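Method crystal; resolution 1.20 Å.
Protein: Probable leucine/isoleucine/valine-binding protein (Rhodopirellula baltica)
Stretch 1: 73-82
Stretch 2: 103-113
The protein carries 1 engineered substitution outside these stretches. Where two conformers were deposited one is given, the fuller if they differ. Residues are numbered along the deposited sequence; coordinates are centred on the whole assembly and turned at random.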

# COMPACT_ATOMS: atom_id res chain seq x y z
N THR A 73 9.31 -8.01 -12.83
CA THR A 73 8.31 -7.01 -13.18
C THR A 73 8.41 -6.60 -14.64
O THR A 73 7.40 -6.47 -15.31
CB THR A 73 8.46 -5.75 -12.31
OG1 THR A 73 8.46 -6.12 -10.92
CG2 THR A 73 7.32 -4.76 -12.56
N ALA A 74 9.62 -6.39 -15.13
CA ALA A 74 9.79 -5.89 -16.49
C ALA A 74 9.17 -6.82 -17.55
O ALA A 74 8.33 -6.36 -18.33
CB ALA A 74 11.26 -5.56 -16.79
N PRO A 75 9.56 -8.11 -17.59
CA PRO A 75 8.92 -8.93 -18.63
C PRO A 75 7.41 -9.09 -18.41
O PRO A 75 6.67 -9.18 -19.39
CB PRO A 75 9.65 -10.28 -18.52
CG PRO A 75 10.30 -10.28 -17.17
CD PRO A 75 10.61 -8.85 -16.86
N ASN A 76 6.96 -9.11 -17.16
CA ASN A 76 5.53 -9.19 -16.90
C ASN A 76 4.80 -7.99 -17.51
O ASN A 76 3.75 -8.14 -18.12
CB ASN A 76 5.24 -9.21 -15.40
CG ASN A 76 5.56 -10.54 -14.74
OD1 ASN A 76 5.94 -11.50 -15.40
ND2 ASN A 76 5.39 -10.61 -13.43
N MSE A 77 5.37 -6.80 -17.33
CA MSE A 77 4.74 -5.58 -17.82
C MSE A 77 4.72 -5.54 -19.34
O MSE A 77 3.76 -5.07 -19.94
CB MSE A 77 5.43 -4.34 -17.26
CG MSE A 77 5.16 -4.13 -15.76
SE MSE A 77 3.31 -3.64 -15.38
CE MSE A 77 3.29 -2.00 -16.49
N HIS A 78 5.78 -6.03 -19.97
CA HIS A 78 5.80 -6.11 -21.42
C HIS A 78 4.68 -7.04 -21.91
O HIS A 78 3.98 -6.71 -22.86
CB HIS A 78 7.17 -6.55 -21.94
CG HIS A 78 8.20 -5.46 -21.88
ND1 HIS A 78 8.07 -4.28 -22.58
CD2 HIS A 78 9.36 -5.37 -21.20
CE1 HIS A 78 9.12 -3.51 -22.33
NE2 HIS A 78 9.92 -4.16 -21.51
N ARG A 79 4.51 -8.17 -21.24
CA ARG A 79 3.46 -9.11 -21.64
C ARG A 79 2.06 -8.52 -21.43
O ARG A 79 1.19 -8.65 -22.30
CB ARG A 79 3.61 -10.46 -20.92
CG ARG A 79 4.86 -11.24 -21.31
CD ARG A 79 4.64 -12.76 -21.27
NE ARG A 79 4.17 -13.22 -19.97
CZ ARG A 79 4.96 -13.51 -18.94
NH1 ARG A 79 6.28 -13.37 -19.05
NH2 ARG A 79 4.44 -13.93 -17.79
N LEU A 80 1.86 -7.85 -20.31
CA LEU A 80 0.55 -7.27 -20.00
C LEU A 80 0.17 -6.18 -21.00
O LEU A 80 -0.97 -6.11 -21.45
CB LEU A 80 0.53 -6.70 -18.58
CG LEU A 80 0.59 -7.75 -17.46
CD1 LEU A 80 0.83 -7.06 -16.13
CD2 LEU A 80 -0.69 -8.56 -17.43
N THR A 81 1.13 -5.33 -21.36
CA THR A 81 0.84 -4.19 -22.23
C THR A 81 0.87 -4.56 -23.71
O THR A 81 0.15 -3.97 -24.52
CB THR A 81 1.79 -3.01 -21.98
OG1 THR A 81 3.15 -3.43 -22.16
CG2 THR A 81 1.61 -2.46 -20.57
N ASP A 82 1.70 -5.54 -24.07
CA ASP A 82 1.77 -5.98 -25.46
C ASP A 82 0.74 -7.07 -25.72
O ASP A 82 -0.37 -6.78 -26.15
CB ASP A 82 3.18 -6.48 -25.78
CG ASP A 82 3.38 -6.79 -27.26
OD1 ASP A 82 2.38 -6.93 -28.00
OD2 ASP A 82 4.55 -6.89 -27.69
N PRO A 103 7.87 3.14 -16.67
CA PRO A 103 8.23 3.54 -18.04
C PRO A 103 7.55 2.69 -19.11
O PRO A 103 7.29 3.18 -20.20
CB PRO A 103 9.75 3.32 -18.07
CG PRO A 103 10.17 3.48 -16.64
CD PRO A 103 9.06 2.91 -15.83
N ILE A 104 7.26 1.43 -18.79
CA ILE A 104 6.60 0.55 -19.74
C ILE A 104 5.13 0.95 -19.89
O ILE A 104 4.60 1.00 -21.00
CB ILE A 104 6.76 -0.93 -19.32
CG1 ILE A 104 8.25 -1.29 -19.28
CG2 ILE A 104 6.02 -1.84 -20.29
CD1 ILE A 104 8.57 -2.60 -18.58
N ALA A 105 4.47 1.27 -18.78
CA ALA A 105 3.11 1.78 -18.83
C ALA A 105 3.06 3.10 -19.60
O ALA A 105 2.18 3.29 -20.44
CB ALA A 105 2.55 1.96 -17.42
N GLN A 106 4.01 3.99 -19.34
CA GLN A 106 4.04 5.28 -20.02
C GLN A 106 4.22 5.14 -21.53
O GLN A 106 3.51 5.78 -22.31
CB GLN A 106 5.15 6.16 -19.45
CG GLN A 106 4.84 6.66 -18.05
CD GLN A 106 6.03 7.35 -17.43
OE1 GLN A 106 7.17 7.15 -17.84
NE2 GLN A 106 5.77 8.18 -16.44
N GLN A 107 5.17 4.30 -21.95
CA GLN A 107 5.44 4.17 -23.37
C GLN A 107 4.30 3.52 -24.13
O GLN A 107 4.12 3.77 -25.32
CB GLN A 107 6.79 3.49 -23.64
CG GLN A 107 6.95 2.07 -23.14
CD GLN A 107 8.42 1.72 -22.93
OE1 GLN A 107 9.26 2.60 -22.74
NE2 GLN A 107 8.73 0.43 -22.94
N THR A 108 3.49 2.72 -23.44
CA THR A 108 2.33 2.10 -24.06
C THR A 108 1.04 2.85 -23.76
O THR A 108 -0.05 2.42 -24.16
CB THR A 108 2.17 0.63 -23.63
OG1 THR A 108 2.03 0.56 -22.21
CG2 THR A 108 3.39 -0.18 -24.06
N LYS A 109 1.17 3.98 -23.06
CA LYS A 109 0.03 4.82 -22.69
C LYS A 109 -1.04 4.04 -21.91
O LYS A 109 -2.24 4.22 -22.12
CB LYS A 109 -0.56 5.52 -23.93
CG LYS A 109 0.46 6.39 -24.63
CD LYS A 109 -0.16 7.20 -25.75
CE LYS A 109 0.90 8.03 -26.48
NZ LYS A 109 1.48 9.09 -25.62
N THR A 110 -0.57 3.18 -21.02
CA THR A 110 -1.45 2.33 -20.23
C THR A 110 -1.59 2.92 -18.83
O THR A 110 -0.59 3.09 -18.14
CB THR A 110 -0.86 0.91 -20.09
OG1 THR A 110 -0.61 0.35 -21.38
CG2 THR A 110 -1.81 0.00 -19.32
N PRO A 111 -2.82 3.22 -18.39
CA PRO A 111 -3.00 3.72 -17.02
C PRO A 111 -2.42 2.76 -15.99
O PRO A 111 -2.59 1.54 -16.10
CB PRO A 111 -4.52 3.83 -16.87
CG PRO A 111 -5.01 4.04 -18.27
CD PRO A 111 -4.09 3.22 -19.14
N PHE A 112 -1.72 3.32 -15.01
CA PHE A 112 -1.05 2.57 -13.95
C PHE A 112 -1.75 3.04 -12.67
O PHE A 112 -1.39 4.09 -12.10
CB PHE A 112 0.45 2.89 -13.96
CG PHE A 112 1.28 1.99 -13.09
CD1 PHE A 112 1.72 0.76 -13.55
CD2 PHE A 112 1.64 2.38 -11.81
CE1 PHE A 112 2.49 -0.06 -12.75
CE2 PHE A 112 2.42 1.56 -11.01
CZ PHE A 112 2.84 0.35 -11.48
N PHE A 113 -2.77 2.31 -12.24
CA PHE A 113 -3.75 2.81 -11.28
C PHE A 113 -3.75 2.04 -9.97
O PHE A 113 -3.79 0.81 -9.96
CB PHE A 113 -5.16 2.78 -11.88
CG PHE A 113 -6.23 3.18 -10.89
CD1 PHE A 113 -6.24 4.46 -10.37
CD2 PHE A 113 -7.18 2.27 -10.46
CE1 PHE A 113 -7.18 4.83 -9.43
CE2 PHE A 113 -8.13 2.64 -9.52
CZ PHE A 113 -8.13 3.92 -9.01

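The helix of residues 73-81 and the helix of residues 103-107 run side by side in nearly the same direction, their axes 20° apart and 9.8 Å from each other at closest approach. No hydrogen bond crosses between the stretches; the contact rests on packing, and Ile104 is its centre.

Ile104, with more of its surface covered than any other residue here, points toward the first helix and enters as a knob a hole formed by Ala74, Met77, His78 and Thr81. With chi1 in m and chi2 in t, its CD1 lies 3.8 Å from CB of Met77 and 3.8 Å from the carbonyl O of Ala74. The same methyl covers one face of the His78 imidazole, with CD1 3.9 Å from the ring centroid and 23° off the normal, a CH-pi contact. Gln107 approaches that ring at its edge instead, its NE2 4.0 Å from CE1 of His78. The other methyl, CG2 of Ile104, reaches to 3.8 Å from OG1 of Thr81.

Thr81 faces Thr108 one turn further along, in the same register that pairs Met77 with Ile104. Its p rotamer directs OG1 back to its own helix, where it donates a 2.8 Å hydrogen bond to O of Met77. CG2 of Thr81 also meets the second stretch, 3.5 Å from OG1 of Thr108 and 3.7 Å from OG1 of Thr110. These two hydroxyls are themselves linked, OG1 of Thr110 donating to OG1 of Thr108 at 2.8 Å, so a methyl group packs against a polar pair whose bonding stays within its own stretch.

Met77, a selenomethionine with all three chi angles in m, extends the apolar contact beyond Ile104. Its CE lies 4.1 Å from CB of Ala105 and 4.3 Å from CE1 of Phe112, meeting the phenyl ring at its edge.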